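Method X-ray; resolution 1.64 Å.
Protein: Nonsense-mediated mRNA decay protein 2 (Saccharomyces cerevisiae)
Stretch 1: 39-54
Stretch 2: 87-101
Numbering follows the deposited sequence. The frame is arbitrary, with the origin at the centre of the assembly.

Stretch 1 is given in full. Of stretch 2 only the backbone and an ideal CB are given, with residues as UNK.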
# COMPACT_ATOMS: atom_id res chain seq x y z
N GLY A 39 -7.90 -29.81 4.30
CA GLY A 39 -6.50 -29.88 3.93
C GLY A 39 -6.10 -28.66 3.13
O GLY A 39 -4.96 -28.20 3.20
N PHE A 40 -7.05 -28.12 2.37
CA PHE A 40 -6.81 -26.88 1.63
C PHE A 40 -6.65 -25.68 2.57
O PHE A 40 -5.73 -24.87 2.40
CB PHE A 40 -7.92 -26.63 0.61
CG PHE A 40 -7.70 -25.41 -0.25
CD1 PHE A 40 -6.77 -25.42 -1.27
CD2 PHE A 40 -8.42 -24.25 -0.02
CE1 PHE A 40 -6.56 -24.30 -2.06
CE2 PHE A 40 -8.22 -23.12 -0.81
CZ PHE A 40 -7.29 -23.15 -1.82
N ILE A 41 -7.54 -25.57 3.55
CA ILE A 41 -7.48 -24.49 4.53
C ILE A 41 -6.16 -24.51 5.30
O ILE A 41 -5.54 -23.46 5.53
CB ILE A 41 -8.64 -24.56 5.55
CG1 ILE A 41 -9.98 -24.40 4.85
CG2 ILE A 41 -8.49 -23.48 6.62
CD1 ILE A 41 -10.12 -23.11 4.11
N LYS A 42 -5.73 -25.70 5.69
CA LYS A 42 -4.46 -25.85 6.40
C LYS A 42 -3.28 -25.40 5.55
O LYS A 42 -2.33 -24.81 6.06
CB LYS A 42 -4.25 -27.31 6.84
CG LYS A 42 -4.87 -27.64 8.18
CD LYS A 42 -4.46 -29.02 8.64
CE LYS A 42 -5.51 -30.06 8.29
NZ LYS A 42 -5.03 -31.45 8.56
N LYS A 43 -3.34 -25.68 4.26
CA LYS A 43 -2.29 -25.24 3.35
C LYS A 43 -2.27 -23.71 3.22
O LYS A 43 -1.20 -23.09 3.23
CB LYS A 43 -2.46 -25.91 1.98
CG LYS A 43 -1.14 -26.23 1.30
CD LYS A 43 -1.35 -26.99 0.00
CE LYS A 43 -1.69 -28.45 0.26
NZ LYS A 43 -2.52 -29.02 -0.84
N LEU A 44 -3.46 -23.11 3.14
CA LEU A 44 -3.58 -21.64 3.08
C LEU A 44 -2.97 -21.00 4.32
O LEU A 44 -2.24 -20.00 4.23
CB LEU A 44 -5.05 -21.22 2.97
CG LEU A 44 -5.78 -21.35 1.63
CD1 LEU A 44 -7.23 -20.88 1.79
CD2 LEU A 44 -5.07 -20.57 0.54
N LYS A 45 -3.27 -21.59 5.47
CA LYS A 45 -2.88 -21.07 6.78
C LYS A 45 -1.39 -21.10 7.04
O LYS A 45 -0.91 -20.48 7.98
CB LYS A 45 -3.60 -21.83 7.89
CG LYS A 45 -4.85 -21.14 8.39
CD LYS A 45 -5.56 -21.99 9.43
CE LYS A 45 -6.74 -21.25 10.01
NZ LYS A 45 -7.82 -22.17 10.46
N LYS A 46 -0.64 -21.82 6.21
CA LYS A 46 0.81 -21.81 6.39
C LYS A 46 1.38 -20.52 5.82
O LYS A 46 2.54 -20.18 6.06
CB LYS A 46 1.46 -23.04 5.77
CG LYS A 46 1.99 -22.84 4.37
CD LYS A 46 3.28 -23.63 4.18
CE LYS A 46 3.95 -23.29 2.86
NZ LYS A 46 5.43 -23.48 2.96
N GLY A 47 0.56 -19.78 5.08
CA GLY A 47 0.93 -18.47 4.59
C GLY A 47 1.31 -18.44 3.12
O GLY A 47 1.63 -19.47 2.53
N PHE A 48 1.27 -17.25 2.53
CA PHE A 48 1.62 -17.10 1.13
C PHE A 48 3.12 -16.83 1.02
O PHE A 48 3.57 -15.70 1.17
CB PHE A 48 0.79 -15.98 0.48
CG PHE A 48 -0.71 -16.22 0.53
CD1 PHE A 48 -1.22 -17.50 0.75
CD2 PHE A 48 -1.60 -15.17 0.37
CE1 PHE A 48 -2.59 -17.72 0.81
CE2 PHE A 48 -2.97 -15.39 0.42
CZ PHE A 48 -3.47 -16.66 0.64
N VAL A 49 3.88 -17.90 0.78
CA VAL A 49 5.32 -17.80 0.60
C VAL A 49 5.70 -18.47 -0.71
O VAL A 49 4.89 -19.17 -1.32
CB VAL A 49 6.10 -18.46 1.75
CG1 VAL A 49 5.75 -17.81 3.09
CG2 VAL A 49 5.85 -19.95 1.78
N LYS A 50 6.94 -18.26 -1.13
CA LYS A 50 7.42 -18.75 -2.41
C LYS A 50 7.28 -20.27 -2.53
O LYS A 50 7.62 -21.00 -1.60
CB LYS A 50 8.88 -18.34 -2.61
CG LYS A 50 9.27 -18.12 -4.07
CD LYS A 50 10.24 -19.17 -4.56
CE LYS A 50 10.76 -18.81 -5.94
NZ LYS A 50 11.51 -17.52 -5.93
N GLY A 51 6.77 -20.72 -3.68
CA GLY A 51 6.64 -22.14 -3.95
C GLY A 51 5.31 -22.75 -3.53
O GLY A 51 4.87 -23.75 -4.10
N SER A 52 4.67 -22.15 -2.52
CA SER A 52 3.41 -22.66 -2.00
C SER A 52 2.27 -22.56 -3.01
O SER A 52 1.23 -23.20 -2.86
CB SER A 52 3.03 -21.94 -0.70
OG SER A 52 2.64 -20.60 -0.94
N GLU A 53 2.48 -21.74 -4.04
CA GLU A 53 1.46 -21.47 -5.05
C GLU A 53 1.05 -22.71 -5.86
O GLU A 53 -0.14 -22.97 -6.05
CB GLU A 53 1.96 -20.38 -6.00
CG GLU A 53 3.41 -20.00 -5.77
CD GLU A 53 4.14 -19.66 -7.05
OE1 GLU A 53 3.84 -20.29 -8.09
OE2 GLU A 53 5.02 -18.76 -7.03
N SER A 54 2.03 -23.47 -6.33
CA SER A 54 1.76 -24.59 -7.24
C SER A 54 0.93 -25.70 -6.61
O SER A 54 0.03 -26.26 -7.25
CB SER A 54 3.07 -25.15 -7.80
OG SER A 54 3.11 -25.02 -9.22
N UNK A 87 9.68 -10.02 -2.07
CA UNK A 87 9.13 -9.96 -3.41
C UNK A 87 8.61 -11.31 -3.91
O UNK A 87 7.59 -11.36 -4.60
CB UNK A 87 10.19 -9.43 -4.37
N UNK A 88 9.29 -12.38 -3.53
CA UNK A 88 8.89 -13.72 -3.96
C UNK A 88 7.61 -14.20 -3.28
O UNK A 88 6.81 -14.93 -3.89
CB UNK A 88 10.02 -14.71 -3.68
N UNK A 89 7.40 -13.78 -2.04
CA UNK A 89 6.18 -14.13 -1.32
C UNK A 89 4.98 -13.38 -1.88
O UNK A 89 3.89 -13.94 -2.00
CB UNK A 89 6.34 -13.83 0.17
N UNK A 90 5.18 -12.11 -2.24
CA UNK A 90 4.14 -11.33 -2.90
C UNK A 90 3.69 -11.97 -4.22
O UNK A 90 2.49 -12.07 -4.50
CB UNK A 90 4.64 -9.91 -3.15
N UNK A 91 4.63 -12.43 -5.03
CA UNK A 91 4.29 -13.10 -6.29
C UNK A 91 3.45 -14.35 -6.06
O UNK A 91 2.47 -14.60 -6.78
CB UNK A 91 5.56 -13.47 -7.05
N UNK A 92 3.84 -15.15 -5.07
CA UNK A 92 3.09 -16.34 -4.70
C UNK A 92 1.66 -15.97 -4.32
O UNK A 92 0.71 -16.61 -4.76
CB UNK A 92 3.78 -17.07 -3.55
N UNK A 93 1.51 -14.91 -3.53
CA UNK A 93 0.18 -14.46 -3.12
C UNK A 93 -0.65 -14.05 -4.33
O UNK A 93 -1.85 -14.35 -4.41
CB UNK A 93 0.29 -13.29 -2.14
N UNK A 94 -0.02 -13.38 -5.29
CA UNK A 94 -0.72 -12.95 -6.50
C UNK A 94 -1.23 -14.15 -7.31
O UNK A 94 -2.37 -14.14 -7.78
CB UNK A 94 0.20 -12.09 -7.36
N UNK A 95 -0.40 -15.17 -7.48
CA UNK A 95 -0.80 -16.35 -8.24
C UNK A 95 -1.93 -17.12 -7.55
O UNK A 95 -2.86 -17.58 -8.20
CB UNK A 95 0.40 -17.27 -8.45
N UNK A 96 -1.83 -17.25 -6.23
CA UNK A 96 -2.84 -17.93 -5.44
C UNK A 96 -4.18 -17.19 -5.44
O UNK A 96 -5.23 -17.80 -5.64
CB UNK A 96 -2.34 -18.10 -4.00
N UNK A 97 -4.15 -15.88 -5.24
CA UNK A 97 -5.39 -15.10 -5.26
C UNK A 97 -6.00 -15.11 -6.66
O UNK A 97 -7.21 -15.19 -6.79
CB UNK A 97 -5.13 -13.66 -4.80
N UNK A 98 -5.17 -15.05 -7.69
CA UNK A 98 -5.66 -15.11 -9.07
C UNK A 98 -6.38 -16.43 -9.35
O UNK A 98 -7.42 -16.43 -9.99
CB UNK A 98 -4.50 -14.93 -10.05
N UNK A 99 -5.81 -17.53 -8.86
CA UNK A 99 -6.44 -18.84 -9.01
C UNK A 99 -7.80 -18.90 -8.35
O UNK A 99 -8.77 -19.38 -8.93
CB UNK A 99 -5.54 -19.93 -8.43
N UNK A 100 -7.87 -18.40 -7.12
CA UNK A 100 -9.12 -18.39 -6.38
C UNK A 100 -10.14 -17.50 -7.06
O UNK A 100 -11.31 -17.84 -7.13
CB UNK A 100 -8.89 -17.93 -4.94
N UNK A 101 -9.69 -16.35 -7.55
CA UNK A 101 -10.56 -15.44 -8.28
C UNK A 101 -11.07 -16.09 -9.58
O UNK A 101 -12.22 -15.90 -9.98
CB UNK A 101 -9.82 -14.14 -8.59

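Residues 87-101 form one continuous helix, with i to i-4 backbone hydrogen bonds throughout, so each position can be judged by where its CA-to-CB bond points relative to residues 39-54.

Position 87 has nothing of stretch 1 within 5.5 Å of its ideal CB, so the contact sets no preference; it is Asn87.

At 88 the CB points toward stretch 1 and lies 3.5 Å from Lys50 CG. The lysine's amino group is nearby, so an acidic side chain would suit, though a neutral polar one could also fit. The residue is Asp88, whose OD2 forms a salt bridge with Lys50 NZ at 3.0 Å.

At 89 the CB points sideways, 3.5 Å from Phe48 O and 4.7 Å from Lys50 N. That backbone amide is a donor within reach of a short acceptor: Asp, Asn or perhaps Ser. The deposited Asp89 takes chi1 m, which brings its end nearer, and Lys50 N donates to Asp89 OD1 (3.1 Å, N-H...O angle 140°). The other carboxylate oxygen, Asp89 OD2, lies 3.6 Å from Val49 CG1.

Position 90 points away and is unconstrained here; it is Val90.

At 91 the CB points sideways, with Glu53 OE2 5.3 Å from it. Many side chains could be accommodated, polar or apolar. Ile91 makes a light contact, its CG2 4.3 Å from Glu53 OE2.

Position 92 is the tightest. Its CB points toward stretch 1, 3.3 Å from Val49 O and 3.7 Å from Glu53 CG, leaving little room beyond CB; a small residue is favoured. It is Ala92, which lets the helix approach the turn running from Val49 to Ser52.

At 93 the ideal CB is 3.7 Å from Phe48 CD2, so a small apolar side chain would suit the position beside the ring. Ala93 supplies a methyl group that packs against it.

Position 94 points away; it is Val94.

At 95 the CB points toward stretch 1, 4.3 Å from Glu53 CB. An aliphatic stem would suit, with either an apolar or a polar end. The deposited Glu95 packs there through CB, while its end leads away and its carboxylate is hydrogen-bonded elsewhere in the structure. Positions 91, 92, 95 and 96 together form the hole that receives the Glu53 side chain.

At 96 the CB again points toward stretch 1, 4.8 Å from Phe48 CE1 and 5.2 Å from Glu53 CA, a gap suited to Ile, Leu or Met. Ile96 fills it: CG1 is 3.7 Å from Glu53 CA, CD1 is 3.8 Å from Phe48 CD1, and CG2 is 4.4 Å from Leu44 CD2.

At 97 a sideways CB requires a longer apolar chain to reach the Phe48 ring. Ile97 does so, its CD1 4.0 Å from Phe48 CE2.

Positions 98 and 99 are out of reach; they are Ser98, whose OG donates to Val94 O at 2.8 Å, and Gly99.

At 100 the CB points toward stretch 1 but has no neighbour within 5.5 Å, so a branched or long apolar chain would suit. Leu100 CD2 reaches Phe40 CZ at 4.2 Å.

Position 101 is out of reach; it is His101.

Stretch 2, residues 87-101: NDDVIAAVEIISGLH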
# COMPACT_ATOMS: atom_id res chain seq x y z
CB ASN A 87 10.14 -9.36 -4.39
CG ASN A 87 10.37 -7.89 -4.15
OD1 ASN A 87 9.46 -7.17 -3.72
ND2 ASN A 87 11.58 -7.42 -4.42
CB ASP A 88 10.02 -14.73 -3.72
CG ASP A 88 11.10 -14.64 -4.79
OD1 ASP A 88 12.29 -14.62 -4.42
OD2 ASP A 88 10.75 -14.61 -5.99
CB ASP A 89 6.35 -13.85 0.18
CG ASP A 89 7.32 -14.80 0.84
OD1 ASP A 89 7.99 -15.57 0.12
OD2 ASP A 89 7.40 -14.79 2.09
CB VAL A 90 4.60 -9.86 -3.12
CG1 VAL A 90 3.60 -9.09 -3.94
CG2 VAL A 90 4.82 -9.17 -1.78
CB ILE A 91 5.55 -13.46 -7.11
CG1 ILE A 91 6.03 -12.23 -7.88
CG2 ILE A 91 5.28 -14.58 -8.09
CD1 ILE A 91 7.51 -12.03 -7.81
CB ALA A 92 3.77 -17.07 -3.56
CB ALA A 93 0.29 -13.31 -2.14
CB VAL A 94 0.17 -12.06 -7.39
CG1 VAL A 94 -0.49 -11.84 -8.75
CG2 VAL A 94 0.46 -10.73 -6.70
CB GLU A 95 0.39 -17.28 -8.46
CG GLU A 95 1.45 -16.72 -9.39
CD GLU A 95 1.12 -16.90 -10.86
OE1 GLU A 95 0.08 -17.52 -11.19
OE2 GLU A 95 1.91 -16.42 -11.70
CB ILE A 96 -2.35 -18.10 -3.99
CG1 ILE A 96 -1.13 -19.02 -3.96
CG2 ILE A 96 -3.46 -18.64 -3.10
CD1 ILE A 96 -0.32 -18.93 -2.68
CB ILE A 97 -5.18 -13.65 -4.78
CG1 ILE A 97 -4.69 -13.63 -3.33
CG2 ILE A 97 -6.47 -12.84 -4.90
CD1 ILE A 97 -5.63 -14.33 -2.38
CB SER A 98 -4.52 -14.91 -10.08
OG SER A 98 -4.02 -13.59 -10.01
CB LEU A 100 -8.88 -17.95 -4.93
CG LEU A 100 -8.31 -19.05 -4.03
CD1 LEU A 100 -7.70 -18.44 -2.79
CD2 LEU A 100 -9.41 -20.03 -3.67
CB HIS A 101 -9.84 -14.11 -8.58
CG HIS A 101 -10.57 -13.24 -9.54
ND1 HIS A 101 -11.73 -12.57 -9.21
CD2 HIS A 101 -10.32 -12.93 -10.84
CE1 HIS A 101 -12.16 -11.89 -10.26
NE2 HIS A 101 -11.32 -12.09 -11.26
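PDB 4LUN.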